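Local coordinates for protein aminoglycoside N(3)-acetyltransferase, AAC(3)-IVa (Escherichia coli, PDB 6MN3) that catalyses acetyl transfer from acetyl-CoA to the 3-amino group of 2-deoxystreptamine antibiotics, probably giving resistance to gentamicin, tobramycin and apramycin, at residues G140-L145 with N152-L157; G24-V29 with A133-L138; A162-G167 with G232-D237; F195-R200 with P238-H243. All coordinates share one frame; numbering follows the deposited sequence.

Contact 1 of 4, residues G140-L145 with N152-L157; sequences GQVLLL and NTTLHL
Val-142 and Leu-144, alternate residues on one side of strand 141-145, pack against the capped start of helix 154-161, a strand-to-helix connection made through a short loop. The cross-segment contacts are van der Waals. Val-142 reaches both polar side chains of the cap region, one with each methyl: CG1 stands 3.9 Å from Asn-152 OD1, and CG2 lies 3.8 Å from Thr-154 OG1. This fork follows from the Val-142 torsion, which sets CG1 opposite the backbone N (chi1 178°) and CG2 beside it. The side chains of Val-142 and Thr-154 run alongside one another, pointing opposite ways. Further along the strand, Leu-144 brings CD2 to 4.3 Å from Asn-152 CB, so the asparagine is met both at its root and at its amide oxygen.

Polar bonds hold the helix start itself. Asn-152 ND2 is hydrogen-bonded to His-149 ND1 in the preceding loop, which helps to set the rotation of the amide, while the backbone N of Leu-155 donates to Asn-152 O at 2.9 Å. Ile-226 of helix 223-236 packs on Val-142 and Asn-152. In the same helical turn, His-156 faces Cys-192 and Glu-159 in a geometry resembling a Cys-His-Glu charge relay. The cap is closed by Asn-152 OD1, which accepts a weak, bent bond from Thr-154 N at 3.4 Å, with 129° at the hydrogen.

Contact 2 of 4, residues G24-V29 with A133-L138; sequences GGVLLV and ARVHEL
Val-26 on strand 26-31 meets Val-135 on helix 131-137 methyl to methyl, the closest approach of this strand-helix packing being Val-26 CG1 to Val-135 CG2 at 4.0 Å. The same Val-26 CG1 also lies 4.2 Å from Val-135 CG1, so a single strand methyl is set against both branches of the helix valine. With CG1 of Val-26 opposite the backbone N (chi1 175°), CG2 is turned to the other partner, approaching Leu-138 CB to 4.3 Å. Two residues further on, Leu-28 CB touches Val-135 CG1 at 4.3 Å, so Val-135 sits against both Val-26 and Leu-28.

Where the strand begins, a water joins the two backbones: it accepts from Val-26 N at 3.0 Å and lies 2.9 Å from Leu-138 O, although other acceptors compete for its protons. The helix end is held by Arg-224, whose guanidinium bonds to His-136 O and Glu-137 O.

Around this apolar layer, Ile-116 of helix 113-117 packs on Val-26 and Leu-138, Val-61 of strand 59-63 touches Val-26 and Leu-28, and strand 141-145 joins strand 26-31 on its other edge through Gln-141. Helix 131-137 thereby lies against one face of the central mixed sheet.

Contact 3 of 4, residues A162-G167 with G232-D237; sequences AKVPYG and GQLGRD
Val-164, which touches Leu-234 with one methyl, lays the other on the phenol ring of Tyr-166: Val-164 CG1 stands 3.6 Å above the ring plane, offset toward the rim. The opposite face is covered by Leu-242, whose CD2 lies under Tyr-166 CE2, while Leu-239 CD2 comes up to the ring edge, 3.6 Å from Tyr-166 CD2. The hydroxyl is hydrogen-bonded to the carboxylate of Glu-159, which ties down the far end. This hydroxyl is also the part of Tyr-166 nearest the helix, with OH 4.7 Å from Leu-234 CD2.

Leu-234 supplies the helix side of the contact. Its CG lies beside the backbone N (chi1 -73°), and from there the two terminal methyls part company: CD1 comes to 3.7 Å from Ala-162 CB, while CD2 meets Val-164 CG2 at 4.2 Å. Ala-162 CB also lies 3.8 Å from Leu-234 CB, so this methyl is packed along the leucine and not just at its end.

Ala-162 and Val-164 flank Lys-163, whose positive phi (52°) belongs to a Schellman motif at the close of helix 154-161. That reversal ends the helix and sends the chain past Leu-234 toward strand 168-174. The contact is plain apolar packing near the surface, joining the C-terminal end of helix 154-161 to the last turns of helix 223-236, with the following loop lying against Tyr-166 and Pro-165.

Contact 4 of 4, residues F195-R200 with P238-H243; sequences FALADR and PLIFLH. With ZN (zinc ion), chain D.
The loop that delivers His-243 to the zinc site packs against the start of helix 197-204, chiefly through a T-shaped pair in which the edge of Phe-195 is directed at the face of Phe-241. The ring centroids of Phe-195 and Phe-241 are 4.9 Å apart and the planes stand at 72°. Phe-195 CE1 makes the closest touch, 3.7 Å from Phe-241 CD2, over one face of the Phe-241 ring and offset toward the rim. On the opposite face of Phe-241, Ile-240 CG2 sits over the ring centre, 4.1 Å above the plane, so the ring is sandwiched between a neighbouring aliphatic branch and the partner phenylalanine.

Beside the pair, Leu-197 CD1 lies 3.8 Å from Ile-240 O and 4.1 Å from Ile-240 CG1. That carbonyl accepts a hydrogen bond from Arg-194 NH2. A type I turn over Leu-239 to Leu-242, closed by Leu-242 N to Leu-239 O at 3.3 Å, carries both Ile-240 and Phe-241.

His-243 ND1 binds the zinc ion at 2.2 Å, with Cys-191, Cys-249 and Cys-252 as the other ligands. Four protein ligands without a water are consistent with a structural metal, one that ties the chain just before Phe-195 to the loop packed on it.

In the fold
Along the chain, contact 2 closes first, followed by contact 1, whereas contacts 3 and 4 interleave. Contacts 1 and 2 have centres 9 Å apart and share the mixed sheet, where strands 26-31 and 141-145 are neighbours bonded through Gln-141. Contacts 3 and 4, 10 Å apart between centres, belong to the periphery: Tyr-166 and Val-164 rest on the loop 238-243 that leads to the zinc ion. Helix 154-161 bridges the two halves, starting in contact 1, ending at contact 3, and meeting Phe-195 of contact 4 through Leu-155 and His-156. The sheet core is thus continuous with the zinc-bound region, by way of the helix that carries the histidine and glutamate of a possible Cys-His-Glu relay.

Contact 1 of 4, residues G140-L145 with N152-L157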
loop_
_atom_site.group_PDB
_atom_site.type_symbol
_atom_site.label_atom_id
_atom_site.label_comp_id
_atom_site.label_asym_id
_atom_site.label_seq_id
_atom_site.Cartn_x
_atom_site.Cartn_y
_atom_site.Cartn_z
ATOM N N GLY A 140 5.130 -2.657 11.356
ATOM C CA GLY A 140 5.133 -3.454 10.150
ATOM C C GLY A 140 6.189 -3.018 9.150
ATOM O O GLY A 140 6.797 -1.951 9.242
ATOM N N GLN A 141 6.409 -3.891 8.171
ATOM C CA GLN A 141 7.273 -3.617 7.036
ATOM C C GLN A 141 6.421 -3.374 5.797
ATOM O O GLN A 141 5.360 -3.981 5.626
ATOM C CB GLN A 141 8.237 -4.778 6.776
ATOM C CG GLN A 141 9.352 -4.923 7.794
ATOM C CD GLN A 141 10.232 -6.127 7.512
ATOM O OE1 GLN A 141 9.759 -7.264 7.487
ATOM N NE2 GLN A 141 11.518 -5.883 7.288
ATOM N N VAL A 142 6.893 -2.480 4.936
ATOM C CA VAL A 142 6.219 -2.164 3.681
ATOM C C VAL A 142 7.095 -2.667 2.543
ATOM O O VAL A 142 8.257 -2.261 2.413
ATOM C CB VAL A 142 5.941 -0.660 3.541
ATOM C CG1 VAL A 142 5.275 -0.371 2.206
ATOM C CG2 VAL A 142 5.067 -0.174 4.688
ATOM N N LEU A 143 6.540 -3.551 1.726
ATOM C CA LEU A 143 7.251 -4.146 0.603
ATOM C C LEU A 143 6.698 -3.544 -0.681
ATOM O O LEU A 143 5.522 -3.736 -1.009
ATOM C CB LEU A 143 7.104 -5.665 0.611
ATOM C CG LEU A 143 7.700 -6.397 -0.593
ATOM C CD1 LEU A 143 9.175 -6.064 -0.734
ATOM C CD2 LEU A 143 7.490 -7.901 -0.470
ATOM N N LEU A 144 7.541 -2.807 -1.397
ATOM C CA LEU A 144 7.199 -2.284 -2.715
ATOM C C LEU A 144 7.702 -3.282 -3.750
ATOM O O LEU A 144 8.911 -3.392 -3.983
ATOM C CB LEU A 144 7.810 -0.902 -2.926
ATOM C CG LEU A 144 7.428 0.171 -1.905
ATOM C CD1 LEU A 144 7.881 1.542 -2.384
ATOM C CD2 LEU A 144 5.929 0.163 -1.642
ATOM N N LEU A 145 6.778 -4.012 -4.365
ATOM C CA LEU A 145 7.095 -5.164 -5.204
ATOM C C LEU A 145 6.837 -4.800 -6.665
ATOM O O LEU A 145 5.721 -4.932 -7.168
ATOM C CB LEU A 145 6.269 -6.371 -4.770
ATOM C CG LEU A 145 6.713 -7.727 -5.301
ATOM C CD1 LEU A 145 8.218 -7.844 -5.196
ATOM C CD2 LEU A 145 6.028 -8.844 -4.532
ATOM N N ASN A 152 3.190 3.797 -2.516
ATOM C CA ASN A 152 3.426 3.664 -1.082
ATOM C C ASN A 152 2.324 4.365 -0.298
ATOM O O ASN A 152 2.464 5.535 0.071
ATOM C CB ASN A 152 4.797 4.232 -0.709
ATOM C CG ASN A 152 5.226 3.853 0.697
ATOM O OD1 ASN A 152 4.436 3.326 1.480
ATOM N ND2 ASN A 152 6.487 4.120 1.022
ATOM N N THR A 153 1.231 3.644 -0.032
ATOM C CA THR A 153 0.066 4.238 0.616
ATOM C C THR A 153 0.415 4.839 1.974
ATOM O O THR A 153 -0.201 5.829 2.391
ATOM C CB THR A 153 -1.033 3.182 0.753
ATOM O OG1 THR A 153 -1.482 2.790 -0.550
ATOM C CG2 THR A 153 -2.215 3.713 1.540
ATOM N N THR A 154 1.412 4.276 2.664
ATOM C CA THR A 154 1.801 4.794 3.974
ATOM C C THR A 154 2.198 6.265 3.904
ATOM O O THR A 154 2.041 6.998 4.889
ATOM C CB THR A 154 2.939 3.944 4.549
ATOM O OG1 THR A 154 2.495 2.589 4.696
ATOM C CG2 THR A 154 3.386 4.466 5.910
ATOM N N LEU A 155 2.683 6.724 2.748
ATOM C CA LEU A 155 3.003 8.139 2.593
ATOM C C LEU A 155 1.761 9.013 2.715
ATOM O O LEU A 155 1.840 10.131 3.237
ATOM C CB LEU A 155 3.697 8.376 1.253
ATOM C CG LEU A 155 5.164 7.943 1.211
ATOM C CD1 LEU A 155 5.758 8.155 -0.172
ATOM C CD2 LEU A 155 5.969 8.690 2.266
ATOM N N HIS A 156 0.609 8.525 2.247
ATOM C CA HIS A 156 -0.634 9.271 2.428
ATOM C C HIS A 156 -0.976 9.411 3.906
ATOM O O HIS A 156 -1.512 10.440 4.334
ATOM C CB HIS A 156 -1.775 8.584 1.680
ATOM C CG HIS A 156 -1.816 8.899 0.218
ATOM N ND1 HIS A 156 -2.054 10.168 -0.263
ATOM C CD2 HIS A 156 -1.656 8.109 -0.869
ATOM C CE1 HIS A 156 -2.036 10.147 -1.583
ATOM N NE2 HIS A 156 -1.796 8.908 -1.977
ATOM N N LEU A 157 -0.680 8.380 4.699
ATOM C CA LEU A 157 -0.864 8.480 6.142
ATOM C C LEU A 157 0.039 9.557 6.730
ATOM O O LEU A 157 -0.359 10.277 7.654
ATOM C CB LEU A 157 -0.588 7.124 6.795
ATOM C CG LEU A 157 -0.292 7.083 8.297
ATOM C CD1 LEU A 157 -1.509 7.509 9.110
ATOM C CD2 LEU A 157 0.171 5.694 8.710
#

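Contact 2 of 4, residues G24-V29 with A133-L138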
loop_
_atom_site.group_PDB
_atom_site.type_symbol
_atom_site.label_atom_id
_atom_site.label_comp_id
_atom_site.label_asym_id
_atom_site.label_seq_id
_atom_site.Cartn_x
_atom_site.Cartn_y
_atom_site.Cartn_z
ATOM N N GLY A 24 7.439 -13.760 11.123
ATOM C CA GLY A 24 6.597 -13.463 12.261
ATOM C C GLY A 24 6.136 -12.026 12.364
ATOM O O GLY A 24 5.407 -11.695 13.304
ATOM N N GLY A 25 6.529 -11.162 11.430
ATOM C CA GLY A 25 6.163 -9.763 11.472
ATOM C C GLY A 25 4.919 -9.464 10.658
ATOM O O GLY A 25 4.256 -10.349 10.117
ATOM N N VAL A 26 4.599 -8.176 10.587
ATOM C CA VAL A 26 3.513 -7.677 9.755
ATOM C C VAL A 26 4.126 -7.075 8.501
ATOM O O VAL A 26 5.068 -6.279 8.585
ATOM C CB VAL A 26 2.660 -6.645 10.511
ATOM C CG1 VAL A 26 1.616 -6.040 9.591
ATOM C CG2 VAL A 26 1.998 -7.294 11.713
ATOM N N LEU A 27 3.602 -7.459 7.337
ATOM C CA LEU A 27 4.163 -7.049 6.053
ATOM C C LEU A 27 3.041 -6.565 5.145
ATOM O O LEU A 27 2.174 -7.350 4.747
ATOM C CB LEU A 27 4.930 -8.200 5.402
ATOM C CG LEU A 27 5.602 -7.899 4.062
ATOM C CD1 LEU A 27 6.726 -6.889 4.233
ATOM C CD2 LEU A 27 6.120 -9.177 3.427
ATOM N N LEU A 28 3.060 -5.273 4.818
ATOM C CA LEU A 28 2.132 -4.684 3.861
ATOM C C LEU A 28 2.805 -4.656 2.494
ATOM O O LEU A 28 3.892 -4.087 2.346
ATOM C CB LEU A 28 1.716 -3.278 4.285
ATOM C CG LEU A 28 0.950 -2.478 3.230
ATOM C CD1 LEU A 28 -0.392 -3.130 2.933
ATOM C CD2 LEU A 28 0.767 -1.029 3.671
ATOM N N VAL A 29 2.162 -5.262 1.501
ATOM C CA VAL A 29 2.771 -5.486 0.197
ATOM C C VAL A 29 1.956 -4.765 -0.866
ATOM O O VAL A 29 0.771 -5.065 -1.062
ATOM C CB VAL A 29 2.879 -6.983 -0.130
ATOM C CG1 VAL A 29 3.410 -7.177 -1.542
ATOM C CG2 VAL A 29 3.771 -7.676 0.882
ATOM N N ALA A 133 -2.506 2.610 9.122
ATOM C CA ALA A 133 -2.002 3.078 10.406
ATOM C C ALA A 133 -1.866 1.939 11.407
ATOM O O ALA A 133 -0.988 1.986 12.275
ATOM C CB ALA A 133 -2.917 4.166 10.969
ATOM N N ARG A 134 -2.717 0.913 11.302
ATOM C CA ARG A 134 -2.588 -0.246 12.179
ATOM C C ARG A 134 -1.325 -1.042 11.872
ATOM O O ARG A 134 -0.741 -1.643 12.778
ATOM C CB ARG A 134 -3.829 -1.131 12.068
ATOM C CG ARG A 134 -5.126 -0.414 12.419
ATOM C CD ARG A 134 -5.160 -0.027 13.892
ATOM N NE ARG A 134 -5.683 1.322 14.096
ATOM C CZ ARG A 134 -6.736 1.612 14.851
ATOM N NH1 ARG A 134 -7.397 0.646 15.475
ATOM N NH2 ARG A 134 -7.141 2.870 14.974
ATOM N N VAL A 135 -0.889 -1.054 10.612
ATOM C CA VAL A 135 0.407 -1.641 10.286
ATOM C C VAL A 135 1.532 -0.816 10.901
ATOM O O VAL A 135 2.514 -1.363 11.418
ATOM C CB VAL A 135 0.561 -1.767 8.758
ATOM C CG1 VAL A 135 2.003 -2.085 8.383
ATOM C CG2 VAL A 135 -0.388 -2.828 8.210
ATOM N N HIS A 136 1.396 0.511 10.868
ATOM C CA HIS A 136 2.430 1.383 11.415
ATOM C C HIS A 136 2.569 1.202 12.922
ATOM O O HIS A 136 3.687 1.175 13.450
ATOM C CB HIS A 136 2.112 2.839 11.071
ATOM C CG HIS A 136 3.049 3.830 11.686
ATOM N ND1 HIS A 136 2.800 4.436 12.899
ATOM C CD2 HIS A 136 4.231 4.328 11.252
ATOM C CE1 HIS A 136 3.790 5.261 13.188
ATOM N NE2 HIS A 136 4.671 5.215 12.206
ATOM N N GLU A 137 1.449 1.065 13.632
ATOM C CA GLU A 137 1.518 0.907 15.080
ATOM C C GLU A 137 2.000 -0.479 15.491
ATOM O O GLU A 137 2.435 -0.654 16.633
ATOM C CB GLU A 137 0.155 1.215 15.708
ATOM C CG GLU A 137 -0.669 0.001 16.095
ATOM C CD GLU A 137 -1.949 0.377 16.822
ATOM O OE1 GLU A 137 -1.957 1.411 17.524
ATOM O OE2 GLU A 137 -2.950 -0.359 16.688
ATOM N N LEU A 138 1.943 -1.459 14.591
ATOM C CA LEU A 138 2.456 -2.794 14.859
ATOM C C LEU A 138 3.874 -2.991 14.334
ATOM O O LEU A 138 4.337 -4.132 14.243
ATOM C CB LEU A 138 1.520 -3.849 14.265
ATOM C CG LEU A 138 0.238 -4.108 15.060
ATOM C CD1 LEU A 138 -0.905 -4.478 14.135
ATOM C CD2 LEU A 138 0.456 -5.193 16.102
HETATM O O HOH W 1 5.550 -6.134 12.535
#

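Contact 3 of 4, residues A162-G167 with G232-D237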
loop_
_atom_site.group_PDB
_atom_site.type_symbol
_atom_site.label_atom_id
_atom_site.label_comp_id
_atom_site.label_asym_id
_atom_site.label_seq_id
_atom_site.Cartn_x
_atom_site.Cartn_y
_atom_site.Cartn_z
ATOM N N ALA A 162 0.845 14.834 9.323
ATOM C CA ALA A 162 1.421 16.168 9.234
ATOM C C ALA A 162 0.364 17.260 9.148
ATOM O O ALA A 162 0.726 18.441 9.078
ATOM C CB ALA A 162 2.355 16.260 8.025
ATOM N N LYS A 163 -0.919 16.898 9.163
ATOM C CA LYS A 163 -2.023 17.842 8.997
ATOM C C LYS A 163 -1.808 18.688 7.742
ATOM O O LYS A 163 -1.749 19.917 7.778
ATOM C CB LYS A 163 -2.196 18.712 10.245
ATOM C CG LYS A 163 -2.303 17.912 11.535
ATOM C CD LYS A 163 -1.669 18.653 12.699
ATOM C CE LYS A 163 -0.569 17.827 13.348
ATOM N NZ LYS A 163 0.214 18.629 14.330
ATOM N N VAL A 164 -1.682 17.984 6.620
ATOM C CA VAL A 164 -1.277 18.612 5.361
ATOM C C VAL A 164 -2.354 19.597 4.921
ATOM O O VAL A 164 -3.553 19.354 5.168
ATOM C CB VAL A 164 -1.017 17.533 4.291
ATOM C CG1 VAL A 164 -2.299 17.119 3.570
ATOM C CG2 VAL A 164 0.070 17.977 3.321
ATOM N N PRO A 165 -1.999 20.738 4.320
ATOM C CA PRO A 165 -3.019 21.770 4.068
ATOM C C PRO A 165 -3.982 21.438 2.942
ATOM O O PRO A 165 -5.141 21.867 2.998
ATOM C CB PRO A 165 -2.187 23.020 3.739
ATOM C CG PRO A 165 -0.811 22.724 4.245
ATOM C CD PRO A 165 -0.639 21.248 4.082
ATOM N N TYR A 166 -3.552 20.705 1.919
ATOM C CA TYR A 166 -4.411 20.485 0.765
ATOM C C TYR A 166 -5.430 19.383 1.035
ATOM O O TYR A 166 -5.183 18.447 1.802
ATOM C CB TYR A 166 -3.585 20.142 -0.477
ATOM C CG TYR A 166 -2.463 19.154 -0.257
ATOM C CD1 TYR A 166 -2.715 17.792 -0.173
ATOM C CD2 TYR A 166 -1.147 19.583 -0.159
ATOM C CE1 TYR A 166 -1.689 16.885 0.017
ATOM C CE2 TYR A 166 -0.115 18.686 0.026
ATOM C CZ TYR A 166 -0.391 17.337 0.115
ATOM O OH TYR A 166 0.634 16.438 0.306
ATOM N N GLY A 167 -6.588 19.509 0.391
ATOM C CA GLY A 167 -7.660 18.546 0.535
ATOM C C GLY A 167 -8.754 18.742 -0.494
ATOM O O GLY A 167 -9.542 19.689 -0.400
ATOM N N GLY A 232 9.342 14.585 8.615
ATOM C CA GLY A 232 10.385 15.596 8.646
ATOM C C GLY A 232 10.387 16.466 7.404
ATOM O O GLY A 232 10.561 17.685 7.489
ATOM N N GLN A 233 10.191 15.854 6.233
ATOM C CA GLN A 233 10.136 16.627 4.998
ATOM C C GLN A 233 8.853 17.444 4.914
ATOM O O GLN A 233 8.862 18.573 4.409
ATOM C CB GLN A 233 10.260 15.698 3.791
ATOM C CG GLN A 233 11.588 14.964 3.709
ATOM C CD GLN A 233 12.722 15.849 3.225
ATOM O OE1 GLN A 233 12.498 16.955 2.727
ATOM N NE2 GLN A 233 13.948 15.362 3.362
ATOM N N LEU A 234 7.739 16.889 5.401
ATOM C CA LEU A 234 6.495 17.652 5.435
ATOM C C LEU A 234 6.566 18.783 6.452
ATOM O O LEU A 234 5.945 19.834 6.254
ATOM C CB LEU A 234 5.315 16.731 5.746
ATOM C CG LEU A 234 4.872 15.786 4.626
ATOM C CD1 LEU A 234 4.136 14.578 5.196
ATOM C CD2 LEU A 234 4.007 16.515 3.608
ATOM N N GLY A 235 7.317 18.591 7.541
ATOM C CA GLY A 235 7.483 19.656 8.514
ATOM C C GLY A 235 8.259 20.839 7.970
ATOM O O GLY A 235 8.073 21.970 8.428
ATOM N N ARG A 236 9.138 20.597 6.998
ATOM C CA ARG A 236 9.867 21.671 6.333
ATOM C C ARG A 236 9.071 22.275 5.186
ATOM O O ARG A 236 9.060 23.500 5.015
ATOM C CB ARG A 236 11.211 21.154 5.815
ATOM C CG ARG A 236 12.071 22.226 5.176
ATOM C CD ARG A 236 13.359 21.641 4.613
ATOM N NE ARG A 236 13.761 22.275 3.358
ATOM C CZ ARG A 236 14.381 23.449 3.277
ATOM N NH1 ARG A 236 14.662 24.132 4.379
ATOM N NH2 ARG A 236 14.715 23.947 2.093
ATOM N N ASP A 237 8.407 21.436 4.393
ATOM C CA ASP A 237 7.568 21.890 3.286
ATOM C C ASP A 237 6.280 21.079 3.309
ATOM O O ASP A 237 6.271 19.904 2.905
ATOM C CB ASP A 237 8.283 21.749 1.943
ATOM C CG ASP A 237 7.615 22.547 0.833
ATOM O OD1 ASP A 237 6.372 22.666 0.834
ATOM O OD2 ASP A 237 8.339 23.054 -0.050
#

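Contact 4 of 4, residues F195-R200 with P238-H243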
loop_
_atom_site.group_PDB
_atom_site.type_symbol
_atom_site.label_atom_id
_atom_site.label_comp_id
_atom_site.label_asym_id
_atom_site.label_seq_id
_atom_site.Cartn_x
_atom_site.Cartn_y
_atom_site.Cartn_z
ATOM N N PHE A 195 5.882 11.304 -4.822
ATOM C CA PHE A 195 6.216 10.337 -3.783
ATOM C C PHE A 195 7.577 9.698 -4.023
ATOM O O PHE A 195 8.187 9.189 -3.077
ATOM C CB PHE A 195 5.147 9.245 -3.701
ATOM C CG PHE A 195 3.923 9.642 -2.924
ATOM C CD1 PHE A 195 3.777 10.931 -2.437
ATOM C CD2 PHE A 195 2.917 8.720 -2.680
ATOM C CE1 PHE A 195 2.648 11.295 -1.722
ATOM C CE2 PHE A 195 1.788 9.075 -1.965
ATOM C CZ PHE A 195 1.652 10.364 -1.487
ATOM N N ALA A 196 8.065 9.717 -5.267
ATOM C CA ALA A 196 9.365 9.136 -5.581
ATOM C C ALA A 196 10.510 9.861 -4.886
ATOM O O ALA A 196 11.624 9.325 -4.833
ATOM C CB ALA A 196 9.586 9.137 -7.095
ATOM N N LEU A 197 10.270 11.068 -4.363
ATOM C CA LEU A 197 11.292 11.748 -3.573
ATOM C C LEU A 197 11.680 10.933 -2.347
ATOM O O LEU A 197 12.845 10.949 -1.931
ATOM C CB LEU A 197 10.797 13.130 -3.146
ATOM C CG LEU A 197 10.522 14.160 -4.241
ATOM C CD1 LEU A 197 9.905 15.412 -3.637
ATOM C CD2 LEU A 197 11.796 14.493 -4.997
ATOM N N ALA A 198 10.722 10.215 -1.757
ATOM C CA ALA A 198 11.008 9.401 -0.583
ATOM C C ALA A 198 12.048 8.328 -0.864
ATOM O O ALA A 198 12.725 7.880 0.067
ATOM C CB ALA A 198 9.720 8.761 -0.063
ATOM N N ASP A 199 12.193 7.910 -2.124
ATOM C CA ASP A 199 13.190 6.900 -2.460
ATOM C C ASP A 199 14.589 7.367 -2.080
ATOM O O ASP A 199 15.340 6.642 -1.417
ATOM C CB ASP A 199 13.114 6.564 -3.949
ATOM C CG ASP A 199 13.782 5.249 -4.281
ATOM O OD1 ASP A 199 13.208 4.193 -3.951
ATOM O OD2 ASP A 199 14.883 5.269 -4.870
ATOM N N ARG A 200 14.953 8.587 -2.479
ATOM C CA ARG A 200 16.271 9.102 -2.126
ATOM C C ARG A 200 16.365 9.410 -0.637
ATOM O O ARG A 200 17.405 9.170 -0.015
ATOM C CB ARG A 200 16.596 10.344 -2.951
ATOM C CG ARG A 200 18.012 10.857 -2.740
ATOM C CD ARG A 200 18.154 12.303 -3.180
ATOM N NE ARG A 200 18.108 12.436 -4.632
ATOM C CZ ARG A 200 17.513 13.439 -5.270
ATOM N NH1 ARG A 200 16.907 14.395 -4.582
ATOM N NH2 ARG A 200 17.520 13.482 -6.594
ATOM N N PRO A 238 5.176 21.663 3.778
ATOM C CA PRO A 238 3.892 20.944 3.731
ATOM C C PRO A 238 3.449 20.591 2.322
ATOM O O PRO A 238 2.634 19.676 2.156
ATOM C CB PRO A 238 2.915 21.924 4.398
ATOM C CG PRO A 238 3.778 22.838 5.211
ATOM C CD PRO A 238 5.056 22.971 4.441
ATOM N N LEU A 239 3.959 21.283 1.303
ATOM C CA LEU A 239 3.629 21.006 -0.089
ATOM C C LEU A 239 4.797 20.361 -0.830
ATOM O O LEU A 239 4.993 20.607 -2.023
ATOM C CB LEU A 239 3.189 22.288 -0.796
ATOM C CG LEU A 239 2.240 23.190 -0.005
ATOM C CD1 LEU A 239 1.910 24.449 -0.790
ATOM C CD2 LEU A 239 0.969 22.440 0.372
ATOM N N ILE A 240 5.580 19.535 -0.132
ATOM C CA ILE A 240 6.738 18.896 -0.754
ATOM C C ILE A 240 6.303 17.891 -1.815
ATOM O O ILE A 240 6.988 17.710 -2.830
ATOM C CB ILE A 240 7.624 18.242 0.326
ATOM C CG1 ILE A 240 8.837 17.552 -0.303
ATOM C CG2 ILE A 240 6.822 17.249 1.158
ATOM C CD1 ILE A 240 9.926 18.506 -0.733
ATOM N N PHE A 241 5.162 17.236 -1.614
ATOM C CA PHE A 241 4.660 16.230 -2.537
ATOM C C PHE A 241 3.852 16.820 -3.687
ATOM O O PHE A 241 3.348 16.061 -4.521
ATOM C CB PHE A 241 3.799 15.210 -1.783
ATOM C CG PHE A 241 4.573 14.347 -0.826
ATOM C CD1 PHE A 241 5.841 13.893 -1.151
ATOM C CD2 PHE A 241 4.029 13.984 0.395
ATOM C CE1 PHE A 241 6.552 13.095 -0.273
ATOM C CE2 PHE A 241 4.735 13.188 1.276
ATOM C CZ PHE A 241 5.999 12.743 0.942
ATOM N N LEU A 242 3.713 18.141 -3.752
ATOM C CA LEU A 242 2.914 18.795 -4.780
ATOM C C LEU A 242 3.809 19.252 -5.923
ATOM O O LEU A 242 4.833 19.910 -5.695
ATOM C CB LEU A 242 2.154 19.992 -4.207
ATOM C CG LEU A 242 1.004 19.710 -3.239
ATOM C CD1 LEU A 242 0.120 20.940 -3.117
ATOM C CD2 LEU A 242 0.196 18.499 -3.688
ATOM N N HIS A 243 3.424 18.901 -7.145
ATOM C CA HIS A 243 4.119 19.418 -8.311
ATOM C C HIS A 243 4.026 20.941 -8.327
ATOM O O HIS A 243 2.967 21.498 -8.017
ATOM C CB HIS A 243 3.517 18.850 -9.598
ATOM C CG HIS A 243 4.217 17.632 -10.109
ATOM N ND1 HIS A 243 3.695 16.364 -9.978
ATOM C CD2 HIS A 243 5.395 17.489 -10.761
ATOM C CE1 HIS A 243 4.522 15.491 -10.524
ATOM N NE2 HIS A 243 5.562 16.148 -11.005
HETATM ZN ZN ZN D . 1.523 16.391 -9.791
#